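Ribosome biogenesis GTPase A (Thermotoga maritima, PDB 3CNL) binds and hydrolyses GTP and is probably required for a late step in assembly of the 50S ribosomal subunit. Local coordinates at residues 207-210 with 211-215; 228-231 with 232-236. All blocks are in the same frame, centred on the assembly; numbering follows the deposited sequence.

Both contacts are local, each running along one helix, and the two helices follow each other in the chain and pack together. Interaction 1 is the capped C-terminal end of helix 202-212: its outward side carries charged pairs, Glu207 with Arg211 and Asp208 with Lys212, while Phe209, Ala210 and Leu215 are buried. Interaction 2, nearer the centre of the chain, is the last turns of helix 224-236, where aromatic and aliphatic packing of Leu228, Phe231, Phe232 and Val235 dominates, and Glu234 supplies the one charge that answers interaction 1. The two meet through a salt bridge from Arg213 NH1 to Glu234 OE1, 2.6 Å long, and through Phe209 and Leu215, which pack on residues 228-236.

Interaction 1: 207-210 with 211-215; sequences EDFA and RKRGL
Arg213 folds back over Phe209, four residues earlier, where helix 202-212 runs out. Its CB lies 3.3 Å from Phe209 O. CG comes next, placed beside its own backbone N (chi1 -62°), and sits over one face of the Phe209 ring, 4.0 Å from the centroid in a CH-pi contact displaced toward the rim. A bend at chi2 carries the chain past the CE1-CZ end of the ring: NE passes there more loosely, and the guanidinium then turns one face to Phe209 CZ, 3.8 Å from Arg213 CZ, the two planes inclined by 40°. At the tip, NH1 forms a salt bridge, so the charge is answered by Glu234 of helix 224-236 while one guanidinium face rests against the ring's CZ end.

The more exposed side carries two i/i+4 salt bridges. Glu207 OE1 alone takes both NE and NH2 of Arg211, each at 3.0 Å and both from the same face of the carboxylate. That is a side-on grip, but its N-H directions are bent, and the carboxylate and guanidinium planes stand 70° apart. Asp208 OD1 and Lys212 NZ make a weaker bridge at 3.4 Å.

The helix closes with a Schellman motif: Gly214 takes a positive phi, its N bonds to Arg211 O, and Leu215 N reaches back to Ala210 O at 2.7 Å, nearly along the C=O axis. This turn brings Leu215 back beside Ala210 and ends the helix, leading into the loop before helix 224-236. Phe209 and Ala210 both pack on Ala227 of that helix, and Leu215 touches Arg226 there, besides pairing its backbone with Asp223. Pro222, in the connecting loop, lies against Glu207, Ala210 and Arg211, so this helix end is fastened to the start of the next helix.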
loop_
_atom_site.group_PDB
_atom_site.type_symbol
_atom_site.label_atom_id
_atom_site.label_comp_id
_atom_site.label_asym_id
_atom_site.label_seq_id
_atom_site.Cartn_x
_atom_site.Cartn_y
_atom_site.Cartn_z
ATOM N N GLU A 207 12.543 18.858 14.383
ATOM C CA GLU A 207 13.828 19.501 14.668
ATOM C C GLU A 207 14.743 18.462 15.327
ATOM O O GLU A 207 15.892 18.283 14.922
ATOM C CB GLU A 207 13.629 20.753 15.540
ATOM C CG GLU A 207 14.686 21.845 15.336
ATOM C CD GLU A 207 15.650 21.931 16.491
ATOM O OE1 GLU A 207 16.593 22.765 16.451
ATOM O OE2 GLU A 207 15.454 21.160 17.457
ATOM N N ASP A 208 14.223 17.741 16.310
ATOM C CA ASP A 208 14.994 16.680 16.954
ATOM C C ASP A 208 15.441 15.540 16.007
ATOM O O ASP A 208 16.584 15.086 16.086
ATOM C CB ASP A 208 14.229 16.101 18.127
ATOM C CG ASP A 208 14.918 14.904 18.716
ATOM O OD1 ASP A 208 16.048 15.063 19.209
ATOM O OD2 ASP A 208 14.338 13.799 18.679
ATOM N N PHE A 209 14.540 15.085 15.136
ATOM C CA PHE A 209 14.841 14.051 14.143
ATOM C C PHE A 209 15.963 14.490 13.222
ATOM O O PHE A 209 16.844 13.682 12.885
ATOM C CB PHE A 209 13.600 13.742 13.282
ATOM C CG PHE A 209 13.769 12.541 12.371
ATOM C CD1 PHE A 209 13.474 11.261 12.828
ATOM C CD2 PHE A 209 14.240 12.695 11.070
ATOM C CE1 PHE A 209 13.628 10.139 11.998
ATOM C CE2 PHE A 209 14.398 11.582 10.228
ATOM C CZ PHE A 209 14.085 10.303 10.703
ATOM N N ALA A 210 15.891 15.752 12.793
ATOM C CA ALA A 210 16.820 16.353 11.844
ATOM C C ALA A 210 18.226 16.469 12.435
ATOM O O ALA A 210 19.225 16.382 11.711
ATOM C CB ALA A 210 16.323 17.726 11.404
ATOM N N ARG A 211 18.276 16.683 13.746
ATOM C CA ARG A 211 19.511 16.694 14.499
ATOM C C ARG A 211 20.029 15.271 14.727
ATOM O O ARG A 211 21.175 14.993 14.410
ATOM C CB ARG A 211 19.313 17.423 15.838
ATOM C CG ARG A 211 19.208 18.946 15.736
ATOM C CD ARG A 211 19.193 19.554 17.142
ATOM N NE ARG A 211 18.933 20.994 17.140
ATOM C CZ ARG A 211 19.862 21.938 16.945
ATOM N NH1 ARG A 211 21.132 21.612 16.723
ATOM N NH2 ARG A 211 19.517 23.218 16.956
ATOM N N LYS A 212 19.193 14.372 15.252
ATOM C CA LYS A 212 19.624 12.994 15.548
ATOM C C LYS A 212 20.147 12.249 14.314
ATOM O O LYS A 212 20.830 11.211 14.460
ATOM C CB LYS A 212 18.508 12.174 16.218
ATOM C CG LYS A 212 18.149 12.571 17.651
ATOM C CD LYS A 212 19.243 12.211 18.652
ATOM C CE LYS A 212 19.966 13.442 19.178
ATOM N NZ LYS A 212 19.162 14.095 20.250
ATOM N N ARG A 213 19.843 12.795 13.124
ATOM C CA ARG A 213 20.175 12.194 11.818
ATOM C C ARG A 213 21.157 13.003 10.986
ATOM O O ARG A 213 21.432 12.641 9.839
ATOM C CB ARG A 213 18.914 11.962 10.966
ATOM C CG ARG A 213 17.913 11.012 11.568
ATOM C CD ARG A 213 18.555 9.707 12.003
ATOM N NE ARG A 213 17.549 8.785 12.519
ATOM C CZ ARG A 213 16.838 7.957 11.760
ATOM N NH1 ARG A 213 17.029 7.915 10.450
ATOM N NH2 ARG A 213 15.934 7.167 12.319
ATOM N N GLY A 214 21.671 14.094 11.553
ATOM C CA GLY A 214 22.675 14.937 10.901
ATOM C C GLY A 214 22.212 15.715 9.690
ATOM O O GLY A 214 22.988 15.978 8.761
ATOM N N LEU A 215 20.945 16.105 9.699
ATOM C CA LEU A 215 20.362 16.810 8.565
ATOM C C LEU A 215 20.375 18.291 8.895
ATOM O O LEU A 215 19.546 18.784 9.672
ATOM C CB LEU A 215 18.939 16.299 8.249
ATOM C CG LEU A 215 18.709 14.777 8.133
ATOM C CD1 LEU A 215 17.221 14.421 8.038
ATOM C CD2 LEU A 215 19.473 14.151 6.958
#

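Interaction 2: 228-231 with 232-236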
loop_
_atom_site.group_PDB
_atom_site.type_symbol
_atom_site.label_atom_id
_atom_site.label_comp_id
_atom_site.label_asym_id
_atom_site.label_seq_id
_atom_site.Cartn_x
_atom_site.Cartn_y
_atom_site.Cartn_z
ATOM N N LEU A 228 11.533 15.311 7.170
ATOM C CA LEU A 228 10.211 14.821 6.765
ATOM C C LEU A 228 10.307 13.724 5.713
ATOM O O LEU A 228 9.702 12.673 5.863
ATOM C CB LEU A 228 9.321 15.957 6.253
ATOM C CG LEU A 228 8.861 17.031 7.243
ATOM C CD1 LEU A 228 8.486 18.314 6.510
ATOM C CD2 LEU A 228 7.705 16.541 8.109
ATOM N N MET A 229 11.039 13.980 4.636
ATOM C CA MET A 229 11.252 12.971 3.592
ATOM C C MET A 229 11.774 11.657 4.165
ATOM O O MET A 229 11.220 10.593 3.905
ATOM C CB MET A 229 12.238 13.511 2.543
ATOM C CG MET A 229 12.848 12.456 1.619
ATOM S SD MET A 229 11.666 11.906 0.371
ATOM C CE MET A 229 12.743 11.215 -0.898
ATOM N N LEU A 230 12.845 11.739 4.950
ATOM C CA LEU A 230 13.476 10.562 5.538
ATOM C C LEU A 230 12.588 9.894 6.575
ATOM O O LEU A 230 12.511 8.665 6.629
ATOM C CB LEU A 230 14.814 10.958 6.153
ATOM C CG LEU A 230 15.714 9.979 6.919
ATOM C CD1 LEU A 230 16.048 8.708 6.144
ATOM C CD2 LEU A 230 17.001 10.725 7.306
ATOM N N PHE A 231 11.930 10.694 7.416
ATOM C CA PHE A 231 11.065 10.116 8.453
ATOM C C PHE A 231 9.967 9.268 7.816
ATOM O O PHE A 231 9.779 8.096 8.179
ATOM C CB PHE A 231 10.464 11.196 9.378
ATOM C CG PHE A 231 9.447 10.654 10.342
ATOM C CD1 PHE A 231 9.836 9.856 11.403
ATOM C CD2 PHE A 231 8.097 10.891 10.149
ATOM C CE1 PHE A 231 8.888 9.316 12.266
ATOM C CE2 PHE A 231 7.136 10.365 11.038
ATOM C CZ PHE A 231 7.534 9.590 12.074
ATOM N N PHE A 232 9.262 9.851 6.855
ATOM C CA PHE A 232 8.117 9.174 6.242
ATOM C C PHE A 232 8.519 8.017 5.352
ATOM O O PHE A 232 7.772 7.050 5.210
ATOM C CB PHE A 232 7.166 10.166 5.537
ATOM C CG PHE A 232 6.436 11.051 6.497
ATOM C CD1 PHE A 232 5.530 10.515 7.399
ATOM C CD2 PHE A 232 6.681 12.431 6.539
ATOM C CE1 PHE A 232 4.877 11.336 8.338
ATOM C CE2 PHE A 232 6.031 13.247 7.464
ATOM C CZ PHE A 232 5.129 12.704 8.356
ATOM N N THR A 233 9.727 8.087 4.814
ATOM C CA THR A 233 10.309 6.966 4.074
ATOM C C THR A 233 10.548 5.838 5.049
ATOM O O THR A 233 10.176 4.701 4.783
ATOM C CB THR A 233 11.622 7.380 3.394
ATOM O OG1 THR A 233 11.305 8.340 2.383
ATOM C CG2 THR A 233 12.321 6.174 2.749
ATOM N N GLU A 234 11.135 6.154 6.199
ATOM C CA GLU A 234 11.293 5.175 7.255
ATOM C C GLU A 234 9.975 4.592 7.801
ATOM O O GLU A 234 9.872 3.381 8.015
ATOM C CB GLU A 234 12.135 5.759 8.392
ATOM C CG GLU A 234 13.619 5.826 8.032
ATOM C CD GLU A 234 14.494 6.209 9.193
ATOM O OE1 GLU A 234 15.729 6.118 9.042
ATOM O OE2 GLU A 234 13.961 6.608 10.249
ATOM N N VAL A 235 8.979 5.434 8.034
ATOM C CA VAL A 235 7.647 4.944 8.461
ATOM C C VAL A 235 7.055 3.946 7.443
ATOM O O VAL A 235 6.541 2.877 7.820
ATOM C CB VAL A 235 6.643 6.102 8.708
ATOM C CG1 VAL A 235 5.248 5.556 8.919
ATOM C CG2 VAL A 235 7.062 6.919 9.937
ATOM N N ALA A 236 7.131 4.312 6.170
ATOM C CA ALA A 236 6.569 3.533 5.061
ATOM C C ALA A 236 7.207 2.139 4.968
ATOM O O ALA A 236 6.549 1.166 4.585
ATOM C CB ALA A 236 6.784 4.277 3.781
#
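The rings of Phe231 and Phe232 meet edge-to-face, Phe231 pointing its edge at the face of Phe232, with centroids 5.0 Å apart and planes at 72°. Phe231 CD2 stands over the centre of the Phe232 ring, and Phe232 CZ lies in plane at the Phe231 edge. Over one face of Phe231 lies the methyl CG2 of Val235, a CH-pi contact 3.7 Å from the centroid and displaced toward the rim. The differing first torsions help set up the T-shape: Phe231 CG lies opposite its backbone N (chi1 173°), whereas Phe232 CG lies beside its own (-69°). Leu228 runs alongside Phe232, its CD2 3.8 Å from Phe232 CE2. Replacing Phe232 with an alanine would probably leave the Phe231 edge without its facing ring and Leu228 CD2 without its flank, opening a gap.

On another side of the helix, Thr233 OG1 donates to Met229 O at 2.7 Å. The same carbonyl also accepts Thr233 N, at 3.1 Å and from the opposite face of its plane. The Thr233 side chain lies about 9 Å from the bound GTP analogue. Glu234 OE1 is bridged to Arg213, just after helix 202-212.

Phe232 rests on Phe185 and Ala188 of helix 182-196 and on Leu169 and Leu170 of helix 162-170; Phe231 adds edge-to-face pairs with Phe192 of helix 182-196 and with Phe205 and Phe206 of helix 202-212, forming the aromatic core of this helical cluster.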